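Extracellular protein containing a SCP domain (Bacillus anthracis, PDB 4IFA) is of unknown function but carries an SCP domain of the cysteine-rich secretory protein family joined to a CAP-associated N-terminal region, and is probably secreted. Local coordinates at residues 154-159 / 165-170. Numbering follows the deposited sequence. Where two conformers were deposited one is given.
Sequences MEQPLV and WAQLYF
Gln156 CB meets the Tyr169 ring obliquely, 3.8 Å from CD1, while Gln167 CG lies over one face of that ring, offset toward the rim, and a water sits in plane at its edge. The edge of the Phe170 ring receives Pro157 CD, 4.0 Å from CD2. These groups line an antiparallel β-hairpin of the CAP-associated N-terminal region, in which strand 158-161, outermost in its sheet, turns back along strand 164-171. Val159 and Ala166 form a hydrogen-bonded pair: Val159 N donates to Ala166 O, and Ala166 N to Val159 O at 2.8 Å. Leu158 faces Gln167 in the adjoining non-hydrogen-bonded pair. Backbone bonding extends to residues that precede strand 158-161, as Leu168 N reaches Pro157 O and Phe170 N binds Glu155 O at the end of helix 150-155, the latter from above the carbonyl plane. Leu158 CD2 packs obliquely on the Trp165 ring, 3.5 Å from CE3, while Trp165 NE1 is hydrogen-bonded to Asp185 OD1. On the Val159 side of the sheet, CG1 touches Ala166 CB at 3.7 Å in the conformer described. Gln167, extended with CG anti to the backbone N (chi1 -175°), runs alongside Gln156, their amide planes 27° apart. Tyr169 OH, also hydrogen-bonded to Arg181, shares the ring-edge water with Gln156, whose OE1 accepts a hydrogen bond from that water at 2.7 Å.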
HETATM    1  N   MSE A 154      -4.942   4.106  15.885  0.50 27.20           N
HETATM    2  CA  MSE A 154      -4.833   2.650  16.083  0.50 27.02           C
HETATM    3  C   MSE A 154      -4.488   1.845  14.845  0.50 25.84           C
HETATM    4  O   MSE A 154      -3.958   0.736  14.972  0.50 25.85           O
HETATM    5  CB  MSE A 154      -6.119   2.079  16.657  0.50 27.91           C
HETATM    6  CG  MSE A 154      -6.408   2.535  18.084  0.50 30.59           C
HETATM    7 SE   MSE A 154      -8.032   1.773  18.831  0.50 35.43          SE
HETATM    8  CE  MSE A 154      -9.348   2.741  17.780  0.50 34.96           C
ATOM      9  N   GLU A 155      -4.816   2.373  13.663  1.00 24.76           N
ATOM     10  CA  GLU A 155      -4.542   1.679  12.408  1.00 23.14           C
ATOM     11  C   GLU A 155      -3.354   2.144  11.594  1.00 21.63           C
ATOM     12  O   GLU A 155      -2.788   1.329  10.856  1.00 21.93           O
ATOM     13  CB  GLU A 155      -5.805   1.707  11.488  1.00 23.56           C
ATOM     14  CG  GLU A 155      -6.983   1.000  12.168  1.00 26.26           C
ATOM     15  CD  GLU A 155      -8.266   0.959  11.349  1.00 28.56           C
ATOM     16  OE1 GLU A 155      -8.301   1.484  10.215  1.00 29.95           O
ATOM     17  OE2 GLU A 155      -9.262   0.436  11.895  1.00 32.57           O
ATOM     18  N   GLN A 156      -3.024   3.436  11.652  1.00 21.70           N
ATOM     19  CA  GLN A 156      -1.966   4.008  10.821  1.00 21.53           C
ATOM     20  C   GLN A 156      -1.369   5.290  11.395  1.00 22.62           C
ATOM     21  O   GLN A 156      -1.340   6.329  10.725  1.00 23.03           O
ATOM     22  CB  GLN A 156      -2.478   4.226   9.393  1.00 23.19           C
ATOM     23  CG  GLN A 156      -3.795   5.021   9.354  1.00 24.77           C
ATOM     24  CD  GLN A 156      -4.173   5.519   7.977  1.00 32.79           C
ATOM     25  OE1 GLN A 156      -3.336   6.055   7.256  1.00 32.59           O
ATOM     26  NE2 GLN A 156      -5.459   5.420   7.641  1.00 33.36           N
ATOM     27  N   PRO A 157      -0.885   5.207  12.653  1.00 21.94           N
ATOM     28  CA  PRO A 157      -0.300   6.371  13.311  1.00 22.45           C
ATOM     29  C   PRO A 157       1.024   6.817  12.640  1.00 23.33           C
ATOM     30  O   PRO A 157       1.622   6.071  11.860  1.00 22.81           O
ATOM     31  CB  PRO A 157      -0.054   5.873  14.753  1.00 23.52           C
ATOM     32  CG  PRO A 157       0.166   4.413  14.575  1.00 20.84           C
ATOM     33  CD  PRO A 157      -0.838   4.018  13.533  1.00 21.87           C
ATOM     34  N   LEU A 158       1.470   8.022  13.004  1.00 24.23           N
ATOM     35  CA  LEU A 158       2.684   8.656  12.464  1.00 24.45           C
ATOM     36  C   LEU A 158       3.692   8.953  13.569  1.00 25.82           C
ATOM     37  O   LEU A 158       3.326   9.494  14.620  1.00 28.39           O
ATOM     38  CB  LEU A 158       2.319   9.969  11.759  1.00 24.48           C
ATOM     39  CG  LEU A 158       3.384  10.451  10.771  1.00 24.78           C
ATOM     40  CD1 LEU A 158       3.411   9.600   9.465  1.00 25.90           C
ATOM     41  CD2 LEU A 158       3.187  11.943  10.451  1.00 30.22           C
ATOM     42  N   VAL A 159       4.960   8.600  13.344  0.50 25.19           N
ATOM     43  CA  VAL A 159       6.039   8.840  14.317  0.50 26.15           C
ATOM     44  C   VAL A 159       7.180   9.569  13.605  0.50 27.17           C
ATOM     45  O   VAL A 159       7.533   9.219  12.477  0.50 25.88           O
ATOM     46  CB  VAL A 159       6.538   7.514  14.970  0.50 25.46           C
ATOM     47  CG1 VAL A 159       7.219   6.637  13.961  0.50 22.90           C
ATOM     48  CG2 VAL A 159       7.478   7.774  16.159  0.50 28.36           C
ATOM     49  N   TRP A 165       9.386  11.063   8.593  1.00 26.69           N
ATOM     50  CA  TRP A 165       8.278  10.435   9.287  1.00 24.52           C
ATOM     51  C   TRP A 165       8.152   8.975   8.937  1.00 22.74           C
ATOM     52  O   TRP A 165       8.575   8.534   7.867  1.00 22.72           O
ATOM     53  CB  TRP A 165       6.983  11.115   8.834  1.00 25.17           C
ATOM     54  CG  TRP A 165       7.058  12.599   8.962  1.00 27.91           C
ATOM     55  CD1 TRP A 165       7.448  13.488   8.012  1.00 29.30           C
ATOM     56  CD2 TRP A 165       6.820  13.361  10.152  1.00 30.48           C
ATOM     57  NE1 TRP A 165       7.431  14.773   8.524  1.00 32.05           N
ATOM     58  CE2 TRP A 165       7.051  14.714   9.840  1.00 32.04           C
ATOM     59  CE3 TRP A 165       6.415  13.027  11.448  1.00 29.36           C
ATOM     60  CZ2 TRP A 165       6.882  15.729  10.771  1.00 34.62           C
ATOM     61  CZ3 TRP A 165       6.257  14.050  12.376  1.00 33.45           C
ATOM     62  CH2 TRP A 165       6.481  15.367  12.031  1.00 32.73           C
ATOM     63  N   ALA A 166       7.520   8.213   9.822  1.00 23.00           N
ATOM     64  CA  ALA A 166       7.187   6.808   9.571  1.00 22.20           C
ATOM     65  C   ALA A 166       5.716   6.631   9.873  1.00 22.74           C
ATOM     66  O   ALA A 166       5.277   6.906  10.974  1.00 22.63           O
ATOM     67  CB  ALA A 166       7.995   5.840  10.441  1.00 23.61           C
ATOM     68  N   GLN A 167       4.955   6.198   8.886  1.00 21.39           N
ATOM     69  CA  GLN A 167       3.544   5.850   9.057  1.00 21.54           C
ATOM     70  C   GLN A 167       3.532   4.344   9.319  1.00 20.66           C
ATOM     71  O   GLN A 167       4.005   3.554   8.499  1.00 20.44           O
ATOM     72  CB  GLN A 167       2.757   6.175   7.792  1.00 21.51           C
ATOM     73  CG  GLN A 167       1.240   5.993   7.824  1.00 25.92           C
ATOM     74  CD  GLN A 167       0.585   6.460   6.501  1.00 27.46           C
ATOM     75  OE1 GLN A 167       1.223   6.511   5.446  1.00 28.95           O
ATOM     76  NE2 GLN A 167      -0.704   6.742   6.562  1.00 32.51           N
ATOM     77  N   LEU A 168       2.957   3.958  10.446  1.00 18.78           N
ATOM     78  CA  LEU A 168       3.005   2.569  10.931  1.00 19.23           C
ATOM     79  C   LEU A 168       1.660   1.922  10.681  1.00 19.48           C
ATOM     80  O   LEU A 168       0.699   2.190  11.394  1.00 20.96           O
ATOM     81  CB  LEU A 168       3.382   2.534  12.415  1.00 20.01           C
ATOM     82  CG  LEU A 168       4.657   3.294  12.821  1.00 20.18           C
ATOM     83  CD1 LEU A 168       4.826   3.241  14.354  1.00 22.85           C
ATOM     84  CD2 LEU A 168       5.871   2.726  12.133  1.00 22.75           C
ATOM     85  N   TYR A 169       1.598   1.052   9.675  1.00 17.92           N
ATOM     86  CA  TYR A 169       0.342   0.424   9.302  1.00 18.54           C
ATOM     87  C   TYR A 169       0.114  -0.839  10.125  1.00 17.17           C
ATOM     88  O   TYR A 169       0.926  -1.772  10.112  1.00 18.51           O
ATOM     89  CB  TYR A 169       0.321   0.083   7.817  1.00 16.87           C
ATOM     90  CG  TYR A 169       0.066   1.231   6.862  1.00 19.77           C
ATOM     91  CD1 TYR A 169      -1.184   1.837   6.799  1.00 24.69           C
ATOM     92  CD2 TYR A 169       1.036   1.661   5.951  1.00 27.14           C
ATOM     93  CE1 TYR A 169      -1.468   2.835   5.908  1.00 26.84           C
ATOM     94  CE2 TYR A 169       0.744   2.655   5.032  1.00 29.31           C
ATOM     95  CZ  TYR A 169      -0.492   3.233   5.021  1.00 25.24           C
ATOM     96  OH  TYR A 169      -0.848   4.184   4.072  1.00 23.72           O
ATOM     97  N   PHE A 170      -1.019  -0.865  10.827  1.00 17.73           N
ATOM     98  CA  PHE A 170      -1.428  -2.014  11.643  1.00 18.67           C
ATOM     99  C   PHE A 170      -2.651  -2.724  11.055  1.00 19.30           C
ATOM    100  O   PHE A 170      -3.486  -2.106  10.401  1.00 19.99           O
ATOM    101  CB  PHE A 170      -1.799  -1.558  13.049  1.00 19.76           C
ATOM    102  CG  PHE A 170      -0.632  -1.204  13.890  1.00 20.71           C
ATOM    103  CD1 PHE A 170       0.003  -2.170  14.655  1.00 20.15           C
ATOM    104  CD2 PHE A 170      -0.111   0.078  13.879  1.00 19.10           C
ATOM    105  CE1 PHE A 170       1.152  -1.850  15.414  1.00 21.06           C
ATOM    106  CE2 PHE A 170       1.007   0.392  14.621  1.00 19.97           C
ATOM    107  CZ  PHE A 170       1.640  -0.567  15.372  1.00 20.52           C
TER
HETATM  108  O   HOH W   1      -3.358   5.353   4.633  1.00 30.89           O